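Local atomic coordinates of transferrin binding protein B (Actinobacillus suis, PDB entry 3PQU), a protein that probably binds host transferrin at the bacterial outer membrane as a surface lipoprotein, helping the pathogen acquire iron. Residues F56-G60 with N137-Y143; V170-G174 with A323-E327; Y186-F191 with D286-T290. All coordinates share one frame; numbering follows the deposited sequence.

Contact 1: residues F56-G60 with N137-Y143; sequences FDKEG and NKNGVPY
Lys-58 and Phe-56 pack on Tyr-143 and Val-141 in a surface contact between a long loop and a beta-hairpin, within the N-lobe handle of this transferrin-binding protein and far from the centre of the chain. The hairpin joins strands 133-136 and 142-146. Its type I turn from Asn-137 to Gly-140 is followed by a G1 beta bulge, for which the positive phi of Gly-140 is well suited. The loop makes its own type I turn, from Asp-57 to Gly-60, and lays it over the hairpin end. Lys-58, with CG opposite the backbone N (chi1 -174°) and its chain extended beyond, runs alongside Tyr-143 in the same direction. Its CG sits over one ring face, 3.8 Å from the Tyr-143 ring centroid, a CH-pi contact that uses the aliphatic length of lysine while the amine reaches onward. Further along, Lys-58 CE comes to 3.7 Å from Tyr-143 OH. Beside this CH-pi contact, Phe-56 CB meets Val-141 CG2 at 3.7 Å, the two side chains crossing at about a right angle. The backbone joins in where Tyr-143 CA approaches Phe-56 O at 3.2 Å in a CA-H...O contact. Asparagine suits the hairpin corner because its amide can donate: Asn-137 ND2 gives a nearly straight hydrogen bond (169°) to Lys-58 O at 2.7 Å, the acceptor lying in the amide plane and the nitrogen standing well above the carbonyl plane.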
ATOM      1  N   PHE A  56     -15.710  39.999  -7.881  1.00 24.34           N
ATOM      2  CA  PHE A  56     -14.838  40.834  -7.057  1.00 36.93           C
ATOM      3  C   PHE A  56     -13.801  39.981  -6.365  1.00 37.24           C
ATOM      4  O   PHE A  56     -14.031  38.789  -6.141  1.00 22.01           O
ATOM      5  CB  PHE A  56     -15.660  41.596  -6.008  1.00 40.39           C
ATOM      6  CG  PHE A  56     -16.680  42.516  -6.604  1.00 54.26           C
ATOM      7  CD1 PHE A  56     -16.349  43.822  -6.925  1.00 61.38           C
ATOM      8  CD2 PHE A  56     -17.967  42.071  -6.861  1.00 57.29           C
ATOM      9  CE1 PHE A  56     -17.286  44.674  -7.487  1.00 68.67           C
ATOM     10  CE2 PHE A  56     -18.907  42.918  -7.422  1.00 72.73           C
ATOM     11  CZ  PHE A  56     -18.566  44.221  -7.736  1.00 71.33           C
ATOM     12  N   ASP A  57     -12.660  40.583  -6.034  1.00 28.77           N
ATOM     13  CA  ASP A  57     -11.642  39.873  -5.267  1.00 27.18           C
ATOM     14  C   ASP A  57     -11.856  40.108  -3.771  1.00 21.21           C
ATOM     15  O   ASP A  57     -12.736  40.873  -3.382  1.00 31.28           O
ATOM     16  CB  ASP A  57     -10.228  40.252  -5.723  1.00 33.57           C
ATOM     17  CG  ASP A  57      -9.863  41.701  -5.425  1.00 28.54           C
ATOM     18  OD1 ASP A  57     -10.538  42.369  -4.602  1.00 28.41           O
ATOM     19  OD2 ASP A  57      -8.870  42.170  -6.031  1.00 29.50           O
ATOM     20  N   LYS A  58     -11.059  39.440  -2.947  1.00 32.92           N
ATOM     21  CA  LYS A  58     -11.237  39.489  -1.502  1.00 31.94           C
ATOM     22  C   LYS A  58     -11.117  40.920  -0.928  1.00 44.99           C
ATOM     23  O   LYS A  58     -11.708  41.229   0.103  1.00 42.70           O
ATOM     24  CB  LYS A  58     -10.251  38.518  -0.828  1.00 46.39           C
ATOM     25  CG  LYS A  58     -10.432  38.366   0.675  1.00 59.71           C
ATOM     26  CD  LYS A  58      -9.492  37.305   1.233  1.00 68.97           C
ATOM     27  CE  LYS A  58      -9.702  37.112   2.732  1.00 71.66           C
ATOM     28  NZ  LYS A  58      -8.805  36.058   3.283  1.00 74.19           N
ATOM     29  N   GLU A  59     -10.381  41.803  -1.600  1.00 35.26           N
ATOM     30  CA  GLU A  59     -10.258  43.181  -1.116  1.00 31.80           C
ATOM     31  C   GLU A  59     -11.449  44.019  -1.541  1.00 33.72           C
ATOM     32  O   GLU A  59     -11.511  45.199  -1.245  1.00 38.85           O
ATOM     33  CB  GLU A  59      -8.957  43.863  -1.601  1.00 32.89           C
ATOM     34  CG  GLU A  59      -7.682  43.341  -0.955  1.00 48.80           C
ATOM     35  CD  GLU A  59      -6.512  44.312  -1.070  1.00 74.52           C
ATOM     36  OE1 GLU A  59      -6.745  45.521  -1.304  1.00 82.10           O
ATOM     37  OE2 GLU A  59      -5.355  43.865  -0.917  1.00 72.71           O
ATOM     38  N   GLY A  60     -12.389  43.418  -2.258  1.00 39.67           N
ATOM     39  CA  GLY A  60     -13.569  44.151  -2.689  1.00 31.81           C
ATOM     40  C   GLY A  60     -13.474  44.875  -4.028  1.00 41.65           C
ATOM     41  O   GLY A  60     -14.391  45.605  -4.409  1.00 36.06           O
ATOM     42  N   ASN A 137     -16.436  38.849   2.047  1.00 58.53           N
ATOM     43  CA  ASN A 137     -15.360  39.392   2.871  1.00 65.96           C
ATOM     44  C   ASN A 137     -15.902  40.170   4.078  1.00 63.42           C
ATOM     45  O   ASN A 137     -17.104  40.143   4.353  1.00 51.95           O
ATOM     46  CB  ASN A 137     -14.358  40.213   2.034  1.00 44.95           C
ATOM     47  CG  ASN A 137     -14.940  41.519   1.510  1.00 59.62           C
ATOM     48  OD1 ASN A 137     -16.029  41.954   1.908  1.00 44.52           O
ATOM     49  ND2 ASN A 137     -14.195  42.164   0.620  1.00 60.50           N
ATOM     50  N   LYS A 138     -15.016  40.839   4.810  1.00 68.57           N
ATOM     51  CA  LYS A 138     -15.435  41.630   5.964  1.00 69.81           C
ATOM     52  C   LYS A 138     -16.532  42.615   5.553  1.00 78.44           C
ATOM     53  O   LYS A 138     -17.570  42.722   6.211  1.00 88.46           O
ATOM     54  CB  LYS A 138     -14.242  42.378   6.560  1.00 72.86           C
ATOM     55  CG  LYS A 138     -13.646  43.440   5.641  1.00 77.21           C
ATOM     56  CD  LYS A 138     -12.571  44.250   6.344  1.00 79.72           C
ATOM     57  CE  LYS A 138     -11.468  43.348   6.870  1.00 85.06           C
ATOM     58  NZ  LYS A 138     -10.241  44.118   7.217  1.00 96.00           N
ATOM     59  N   ASN A 139     -16.292  43.319   4.451  1.00 71.86           N
ATOM     60  CA  ASN A 139     -17.237  44.287   3.907  1.00 78.95           C
ATOM     61  C   ASN A 139     -18.483  43.604   3.344  1.00 73.82           C
ATOM     62  O   ASN A 139     -19.406  44.261   2.862  1.00 65.66           O
ATOM     63  CB  ASN A 139     -16.546  45.117   2.820  1.00102.08           C
ATOM     64  CG  ASN A 139     -17.400  46.268   2.323  1.00120.22           C
ATOM     65  OD1 ASN A 139     -18.406  46.068   1.638  1.00128.09           O
ATOM     66  ND2 ASN A 139     -16.993  47.488   2.653  1.00126.91           N
ATOM     67  N   GLY A 140     -18.501  42.276   3.403  1.00 88.23           N
ATOM     68  CA  GLY A 140     -19.637  41.507   2.933  1.00 86.30           C
ATOM     69  C   GLY A 140     -19.783  41.500   1.422  1.00 79.11           C
ATOM     70  O   GLY A 140     -20.898  41.469   0.895  1.00 75.89           O
ATOM     71  N   VAL A 141     -18.658  41.537   0.717  1.00 64.62           N
ATOM     72  CA  VAL A 141     -18.680  41.416  -0.738  1.00 62.64           C
ATOM     73  C   VAL A 141     -18.278  39.988  -1.119  1.00 45.91           C
ATOM     74  O   VAL A 141     -17.374  39.414  -0.499  1.00 43.38           O
ATOM     75  CB  VAL A 141     -17.810  42.515  -1.426  1.00 56.21           C
ATOM     76  CG1 VAL A 141     -16.945  43.246  -0.408  1.00 62.46           C
ATOM     77  CG2 VAL A 141     -16.972  41.948  -2.548  1.00 38.61           C
ATOM     78  N   PRO A 142     -18.981  39.390  -2.101  1.00 41.39           N
ATOM     79  CA  PRO A 142     -18.779  37.980  -2.486  1.00 41.51           C
ATOM     80  C   PRO A 142     -17.584  37.832  -3.415  1.00 33.94           C
ATOM     81  O   PRO A 142     -17.647  38.314  -4.553  1.00 31.98           O
ATOM     82  CB  PRO A 142     -20.055  37.637  -3.274  1.00 38.67           C
ATOM     83  CG  PRO A 142     -20.931  38.874  -3.229  1.00 46.66           C
ATOM     84  CD  PRO A 142     -20.022  40.024  -2.919  1.00 43.80           C
ATOM     85  N   TYR A 143     -16.521  37.185  -2.952  1.00 32.32           N
ATOM     86  CA  TYR A 143     -15.312  37.019  -3.764  1.00 36.86           C
ATOM     87  C   TYR A 143     -15.083  35.555  -4.149  1.00 21.67           C
ATOM     88  O   TYR A 143     -14.161  35.202  -4.906  1.00 24.43           O
ATOM     89  CB  TYR A 143     -14.097  37.604  -3.037  1.00 34.72           C
ATOM     90  CG  TYR A 143     -13.723  36.906  -1.742  1.00 33.69           C
ATOM     91  CD1 TYR A 143     -12.703  35.983  -1.714  1.00 27.45           C
ATOM     92  CD2 TYR A 143     -14.375  37.194  -0.547  1.00 36.62           C
ATOM     93  CE1 TYR A 143     -12.332  35.353  -0.553  1.00 40.06           C
ATOM     94  CE2 TYR A 143     -14.013  36.556   0.630  1.00 30.83           C
ATOM     95  CZ  TYR A 143     -12.988  35.644   0.616  1.00 33.10           C
ATOM     96  OH  TYR A 143     -12.610  34.999   1.764  1.00 56.12           O
TER
HETATM   97  O   HOH W   1     -14.567  45.445   0.328  1.00 49.61           O

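Contact 2: residues V170-G174 with A323-E327; sequences VTYKG and AAKSE
With CG opposite its own carbonyl carbon (chi1 -68°), Tyr-172 brings one face of its ring against Ser-326 CB, which the strand backbone holds in place. Ser-326 CB lies 3.8 Å from the Tyr-172 ring centroid, a CH-pi contact displaced towards the rim; the small serine lets its CB lie against the ring face. Tyr-172 CB also touches Ala-324 CB at 3.8 Å, and the phenol OH ends on the carbonyl of Ala-304. Lys-173 and Lys-325 form an antiparallel hydrogen-bonded pair and share a face with their long polar chains, opposite to that of Tyr-172; Lys-325 NZ is hydrogen-bonded to the carbonyl O of Asn-117. Lys-173 N donates to Lys-325 O at 2.8 Å, and Lys-325 N returns a bond to Lys-173 O at 2.9 Å. Beyond this pair Gly-174 and Ala-324 bring their CA atoms within 3.8 Å, a closeness that glycine permits because it puts no CB between the chains. At the other end the strands splay, and water 2 bridges them, donating to Thr-171 O at 2.7 Å and accepting from Glu-327 N. Strand 170-183 is also paired with 229-236, and 318-326 with 306-312. The ladder is therefore the seam at which the first and last strands of the eight-stranded antiparallel N-lobe beta-barrel meet and close it.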
ATOM      1  N   VAL A 170      -1.990 -12.585 -16.333  1.00 20.96           N
ATOM      2  CA  VAL A 170      -3.167 -12.618 -15.472  1.00 28.54           C
ATOM      3  C   VAL A 170      -4.017 -11.398 -15.805  1.00 26.77           C
ATOM      4  O   VAL A 170      -3.520 -10.267 -15.778  1.00 20.80           O
ATOM      5  CB  VAL A 170      -2.786 -12.595 -13.981  1.00 25.86           C
ATOM      6  CG1 VAL A 170      -4.050 -12.611 -13.106  1.00 23.66           C
ATOM      7  CG2 VAL A 170      -1.872 -13.784 -13.642  1.00 33.78           C
ATOM      8  N   THR A 171      -5.289 -11.629 -16.124  1.00 20.76           N
ATOM      9  CA  THR A 171      -6.200 -10.559 -16.542  1.00 28.19           C
ATOM     10  C   THR A 171      -6.998 -10.013 -15.366  1.00 25.69           C
ATOM     11  O   THR A 171      -7.518 -10.788 -14.565  1.00 21.49           O
ATOM     12  CB  THR A 171      -7.186 -11.048 -17.631  1.00 33.60           C
ATOM     13  OG1 THR A 171      -6.454 -11.317 -18.822  1.00 34.27           O
ATOM     14  CG2 THR A 171      -8.242  -9.968 -17.942  1.00 33.65           C
ATOM     15  N   TYR A 172      -7.063  -8.683 -15.255  1.00 20.24           N
ATOM     16  CA  TYR A 172      -7.893  -7.992 -14.263  1.00 19.47           C
ATOM     17  C   TYR A 172      -8.882  -7.149 -15.032  1.00 26.58           C
ATOM     18  O   TYR A 172      -8.511  -6.548 -16.044  1.00 18.45           O
ATOM     19  CB  TYR A 172      -7.065  -7.037 -13.380  1.00 16.65           C
ATOM     20  CG  TYR A 172      -6.092  -7.726 -12.446  1.00 22.85           C
ATOM     21  CD1 TYR A 172      -6.326  -7.787 -11.077  1.00 17.78           C
ATOM     22  CD2 TYR A 172      -4.951  -8.333 -12.938  1.00 20.98           C
ATOM     23  CE1 TYR A 172      -5.428  -8.434 -10.225  1.00 20.07           C
ATOM     24  CE2 TYR A 172      -4.056  -8.978 -12.099  1.00 20.52           C
ATOM     25  CZ  TYR A 172      -4.295  -9.031 -10.754  1.00 21.94           C
ATOM     26  OH  TYR A 172      -3.390  -9.691  -9.950  1.00 26.53           O
ATOM     27  N   LYS A 173     -10.122  -7.087 -14.553  1.00 21.65           N
ATOM     28  CA  LYS A 173     -11.146  -6.247 -15.178  1.00 16.41           C
ATOM     29  C   LYS A 173     -11.817  -5.346 -14.155  1.00 20.09           C
ATOM     30  O   LYS A 173     -12.018  -5.745 -13.004  1.00 21.42           O
ATOM     31  CB  LYS A 173     -12.204  -7.112 -15.861  1.00 22.22           C
ATOM     32  CG  LYS A 173     -11.696  -7.976 -16.998  1.00 30.44           C
ATOM     33  CD  LYS A 173     -12.847  -8.771 -17.631  1.00 33.70           C
ATOM     34  CE  LYS A 173     -12.484  -9.225 -19.035  1.00 58.33           C
ATOM     35  NZ  LYS A 173     -13.614  -9.964 -19.678  1.00 81.68           N
ATOM     36  N   GLY A 174     -12.181  -4.138 -14.575  1.00 19.06           N
ATOM     37  CA  GLY A 174     -12.783  -3.174 -13.664  1.00 15.31           C
ATOM     38  C   GLY A 174     -13.212  -1.870 -14.332  1.00 21.04           C
ATOM     39  O   GLY A 174     -13.728  -1.848 -15.447  1.00 13.69           O
ATOM     40  N   ALA A 323      -9.448   0.770 -11.113  1.00 14.85           N
ATOM     41  CA  ALA A 323      -9.502  -0.322 -10.154  1.00 15.40           C
ATOM     42  C   ALA A 323     -10.008  -1.533 -10.905  1.00 22.57           C
ATOM     43  O   ALA A 323     -10.868  -1.408 -11.763  1.00 14.97           O
ATOM     44  CB  ALA A 323     -10.451   0.005  -8.995  1.00 14.76           C
ATOM     45  N   ALA A 324      -9.481  -2.705 -10.585  1.00 11.47           N
ATOM     46  CA  ALA A 324      -9.863  -3.905 -11.319  1.00 17.39           C
ATOM     47  C   ALA A 324      -9.573  -5.155 -10.477  1.00 18.75           C
ATOM     48  O   ALA A 324      -8.759  -5.117  -9.546  1.00 20.28           O
ATOM     49  CB  ALA A 324      -9.087  -3.957 -12.652  1.00 10.82           C
ATOM     50  N   LYS A 325     -10.237  -6.257 -10.792  1.00 17.28           N
ATOM     51  CA  LYS A 325      -9.975  -7.495 -10.075  1.00 26.56           C
ATOM     52  C   LYS A 325      -9.784  -8.638 -11.043  1.00 21.68           C
ATOM     53  O   LYS A 325     -10.268  -8.591 -12.165  1.00 22.89           O
ATOM     54  CB  LYS A 325     -11.088  -7.821  -9.083  1.00 29.90           C
ATOM     55  CG  LYS A 325     -12.401  -8.211  -9.686  1.00 36.36           C
ATOM     56  CD  LYS A 325     -13.317  -8.774  -8.608  1.00 34.88           C
ATOM     57  CE  LYS A 325     -14.749  -8.885  -9.124  1.00 32.93           C
ATOM     58  NZ  LYS A 325     -15.734  -9.320  -8.077  1.00 50.75           N
ATOM     59  N   SER A 326      -9.057  -9.659 -10.607  1.00 18.41           N
ATOM     60  CA  SER A 326      -8.824 -10.805 -11.449  1.00 25.95           C
ATOM     61  C   SER A 326      -9.869 -11.827 -11.092  1.00 27.95           C
ATOM     62  O   SER A 326     -10.518 -11.728 -10.045  1.00 33.23           O
ATOM     63  CB  SER A 326      -7.431 -11.383 -11.216  1.00 37.53           C
ATOM     64  OG  SER A 326      -7.315 -11.911  -9.909  1.00 32.17           O
ATOM     65  N   GLU A 327     -10.058 -12.782 -11.988  1.00 36.07           N
ATOM     66  CA  GLU A 327     -10.834 -13.949 -11.642  1.00 58.71           C
ATOM     67  C   GLU A 327      -9.888 -14.762 -10.782  1.00 76.87           C
ATOM     68  O   GLU A 327      -8.679 -14.769 -10.991  1.00 97.87           O
ATOM     69  CB  GLU A 327     -11.350 -14.701 -12.869  1.00 39.62           C
ATOM     70  CG  GLU A 327     -10.290 -15.353 -13.731  1.00 61.11           C
ATOM     71  CD  GLU A 327     -10.862 -15.859 -15.051  1.00 53.52           C
ATOM     72  OE1 GLU A 327     -11.958 -15.401 -15.441  1.00 53.59           O
ATOM     73  OE2 GLU A 327     -10.215 -16.710 -15.700  1.00 51.54           O
TER
HETATM   74  O   HOH W   2      -7.977 -13.423 -14.223  1.00 40.09           O
HETATM   75  O   HOH W   3     -10.322 -11.941 -15.266  1.00 49.75           O

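Contact 3: residues Y186-F191 with D286-T290; sequences YELSGF and DPIFT
Ile-288 presents two branches to two different partners in 186-191. Its CG2 lies over one face of the Tyr-186 ring, 3.7 Å from Tyr-186 CZ, with the two side chains set obliquely. The longer branch, CG1 held between backbone N and carbonyl carbon (chi1 66°), carries CD1 to 4.0 Å from Leu-188 CD1, at about a right angle to the leucine. A beta-branched residue thus fills the angle between an aromatic ring and an aliphatic tip. Leu-188 sends its other methyl past Pro-287, the two pointing opposite ways, with Leu-188 CD2 3.6 Å from Pro-287 CG. Phe-191 and Phe-289 approach from opposite directions and meet edge to edge, Phe-191 CZ being 4.0 Å from Phe-289 CE2, each near the plane of the other ring. The 286-290 loop is pinned by Asp-286, whose OD2 accepts from Phe-289 N at 3.0 Å, from above the carboxylate plane, and from Ile-288 N on its anti lone pair at 2.9 Å. Aspartate is short enough to fold back in this Asx turn and wider Asx motif. Water 4 donates to Tyr-186 OH at 2.6 Å and, weakly, to Pro-287 O; that hydroxyl is also bonded to Asp-181. The cluster joins the loop after strand 170-183 to the loop before strand 292-300, and rests on strand 170-183 itself: Ile-288 touches Ser-180, Phe-289 touches Trp-176, and Phe-178 meets both phenylalanines.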
ATOM      1  N   TYR A 186     -12.662  25.661 -23.062  1.00 22.46           N
ATOM      2  CA  TYR A 186     -12.952  24.281 -23.453  1.00 20.36           C
ATOM      3  C   TYR A 186     -14.241  24.185 -24.241  1.00 18.31           C
ATOM      4  O   TYR A 186     -15.267  24.742 -23.844  1.00 26.81           O
ATOM      5  CB  TYR A 186     -13.050  23.366 -22.231  1.00 14.56           C
ATOM      6  CG  TYR A 186     -11.716  22.896 -21.691  1.00 22.10           C
ATOM      7  CD1 TYR A 186     -10.638  22.649 -22.537  1.00 23.33           C
ATOM      8  CD2 TYR A 186     -11.552  22.660 -20.337  1.00 17.70           C
ATOM      9  CE1 TYR A 186      -9.428  22.177 -22.031  1.00 14.42           C
ATOM     10  CE2 TYR A 186     -10.343  22.212 -19.826  1.00 16.15           C
ATOM     11  CZ  TYR A 186      -9.301  21.981 -20.661  1.00 23.44           C
ATOM     12  OH  TYR A 186      -8.136  21.543 -20.101  1.00 14.33           O
ATOM     13  N   GLU A 187     -14.191  23.487 -25.368  1.00 19.26           N
ATOM     14  CA  GLU A 187     -15.411  23.145 -26.091  1.00 25.85           C
ATOM     15  C   GLU A 187     -15.463  21.623 -26.265  1.00 37.01           C
ATOM     16  O   GLU A 187     -15.158  21.107 -27.336  1.00 34.71           O
ATOM     17  CB  GLU A 187     -15.443  23.859 -27.443  1.00 31.47           C
ATOM     18  CG  GLU A 187     -15.503  25.388 -27.346  1.00 39.48           C
ATOM     19  CD  GLU A 187     -16.829  25.905 -26.776  1.00 52.46           C
ATOM     20  OE1 GLU A 187     -17.797  25.121 -26.660  1.00 52.55           O
ATOM     21  OE2 GLU A 187     -16.905  27.108 -26.443  1.00 52.63           O
ATOM     22  N   LEU A 188     -15.817  20.905 -25.203  1.00 31.32           N
ATOM     23  CA  LEU A 188     -15.764  19.438 -25.230  1.00 32.46           C
ATOM     24  C   LEU A 188     -17.080  18.841 -25.711  1.00 30.24           C
ATOM     25  O   LEU A 188     -18.131  19.450 -25.545  1.00 39.86           O
ATOM     26  CB  LEU A 188     -15.429  18.884 -23.838  1.00 20.47           C
ATOM     27  CG  LEU A 188     -14.321  19.649 -23.109  1.00 22.54           C
ATOM     28  CD1 LEU A 188     -14.094  19.081 -21.725  1.00 23.83           C
ATOM     29  CD2 LEU A 188     -13.047  19.608 -23.906  1.00 24.69           C
ATOM     30  N   SER A 189     -17.020  17.643 -26.296  1.00 26.42           N
ATOM     31  CA  SER A 189     -18.237  16.914 -26.648  1.00 30.00           C
ATOM     32  C   SER A 189     -18.414  15.670 -25.796  1.00 20.09           C
ATOM     33  O   SER A 189     -17.444  15.088 -25.325  1.00 20.03           O
ATOM     34  CB  SER A 189     -18.228  16.519 -28.125  1.00 37.06           C
ATOM     35  OG  SER A 189     -16.977  15.961 -28.476  1.00 52.48           O
ATOM     36  N   GLY A 190     -19.663  15.268 -25.609  1.00 26.38           N
ATOM     37  CA  GLY A 190     -19.951  14.022 -24.930  1.00 27.72           C
ATOM     38  C   GLY A 190     -20.184  14.173 -23.447  1.00 19.70           C
ATOM     39  O   GLY A 190     -20.403  13.178 -22.758  1.00 25.66           O
ATOM     40  N   PHE A 191     -20.149  15.416 -22.959  1.00 17.12           N
ATOM     41  CA  PHE A 191     -20.386  15.714 -21.544  1.00 18.36           C
ATOM     42  C   PHE A 191     -21.663  16.541 -21.360  1.00 23.52           C
ATOM     43  O   PHE A 191     -21.958  17.406 -22.178  1.00 30.10           O
ATOM     44  CB  PHE A 191     -19.205  16.483 -20.959  1.00 21.91           C
ATOM     45  CG  PHE A 191     -17.938  15.683 -20.886  1.00 22.50           C
ATOM     46  CD1 PHE A 191     -17.722  14.810 -19.843  1.00 10.44           C
ATOM     47  CD2 PHE A 191     -16.961  15.807 -21.871  1.00 11.34           C
ATOM     48  CE1 PHE A 191     -16.525  14.070 -19.763  1.00 24.33           C
ATOM     49  CE2 PHE A 191     -15.769  15.079 -21.810  1.00 18.23           C
ATOM     50  CZ  PHE A 191     -15.545  14.197 -20.763  1.00 12.22           C
ATOM     51  N   ASP A 286      -7.271  15.470 -28.599  1.00 23.01           N
ATOM     52  CA  ASP A 286      -8.259  15.720 -27.541  1.00 25.33           C
ATOM     53  C   ASP A 286      -7.670  16.671 -26.486  1.00 23.89           C
ATOM     54  O   ASP A 286      -6.572  16.415 -25.959  1.00 25.82           O
ATOM     55  CB  ASP A 286      -8.718  14.408 -26.890  1.00 20.73           C
ATOM     56  CG  ASP A 286      -9.954  14.596 -26.020  1.00 28.00           C
ATOM     57  OD1 ASP A 286     -11.013  14.055 -26.394  1.00 25.85           O
ATOM     58  OD2 ASP A 286      -9.876  15.308 -24.992  1.00 21.92           O
ATOM     59  N   PRO A 287      -8.377  17.773 -26.179  1.00 24.20           N
ATOM     60  CA  PRO A 287      -7.729  18.717 -25.257  1.00 24.31           C
ATOM     61  C   PRO A 287      -7.610  18.206 -23.823  1.00 26.45           C
ATOM     62  O   PRO A 287      -6.785  18.740 -23.074  1.00 20.65           O
ATOM     63  CB  PRO A 287      -8.628  19.960 -25.306  1.00 24.80           C
ATOM     64  CG  PRO A 287      -9.959  19.456 -25.828  1.00 28.45           C
ATOM     65  CD  PRO A 287      -9.667  18.279 -26.704  1.00 24.15           C
ATOM     66  N   ILE A 288      -8.375  17.195 -23.421  1.00 20.26           N
ATOM     67  CA  ILE A 288      -8.162  16.709 -22.052  1.00 10.37           C
ATOM     68  C   ILE A 288      -7.616  15.295 -21.922  1.00 12.36           C
ATOM     69  O   ILE A 288      -6.872  15.015 -20.987  1.00 21.00           O
ATOM     70  CB  ILE A 288      -9.391  16.912 -21.125  1.00 21.97           C
ATOM     71  CG1 ILE A 288     -10.560  16.076 -21.572  1.00 12.67           C
ATOM     72  CG2 ILE A 288      -9.806  18.389 -21.077  1.00 27.81           C
ATOM     73  CD1 ILE A 288     -11.758  16.077 -20.535  1.00 19.36           C
ATOM     74  N   PHE A 289      -7.981  14.403 -22.845  1.00 12.33           N
ATOM     75  CA  PHE A 289      -7.487  13.023 -22.796  1.00 18.83           C
ATOM     76  C   PHE A 289      -6.125  12.912 -23.481  1.00 25.05           C
ATOM     77  O   PHE A 289      -6.014  12.511 -24.643  1.00 19.56           O
ATOM     78  CB  PHE A 289      -8.544  12.039 -23.342  1.00  9.56           C
ATOM     79  CG  PHE A 289      -9.816  12.040 -22.517  1.00 16.37           C
ATOM     80  CD1 PHE A 289      -9.839  11.453 -21.264  1.00 10.78           C
ATOM     81  CD2 PHE A 289     -10.953  12.695 -22.956  1.00 20.19           C
ATOM     82  CE1 PHE A 289     -11.008  11.480 -20.470  1.00 13.15           C
ATOM     83  CE2 PHE A 289     -12.128  12.719 -22.174  1.00 22.75           C
ATOM     84  CZ  PHE A 289     -12.139  12.111 -20.936  1.00 22.62           C
ATOM     85  N   THR A 290      -5.092  13.304 -22.739  1.00 15.23           N
ATOM     86  CA  THR A 290      -3.739  13.421 -23.277  1.00 16.02           C
ATOM     87  C   THR A 290      -2.811  12.446 -22.556  1.00 19.69           C
ATOM     88  O   THR A 290      -3.243  11.761 -21.633  1.00 14.27           O
ATOM     89  CB  THR A 290      -3.199  14.823 -23.056  1.00 19.69           C
ATOM     90  OG1 THR A 290      -3.418  15.170 -21.685  1.00 12.82           O
ATOM     91  CG2 THR A 290      -3.903  15.854 -23.970  1.00 11.55           C
TER
HETATM   92  O   HOH W   4      -5.912  21.481 -21.408  1.00 38.70           O

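How the contacts relate
Contacts 2 and 3 belong to the same N-lobe barrel and share strand 170-183: its start is zipped into the closing seam, while the loop that follows its end carries residues 186-191. Their centres are 28 Å apart and their nearest atoms about 14 Å, so the two do not touch; contact 3 falls within the chain excursion that contact 2 closes. Contact 1 comes earlier in sequence, in the handle, with its centre 33 Å from that of contact 3 and 50 Å from that of contact 2. Contacts 1 and 3 both join loops of the N-lobe, the part that in TbpB relatives engages transferrin. A glycerol, probably from crystallisation, lies near Lys-325 of contact 2.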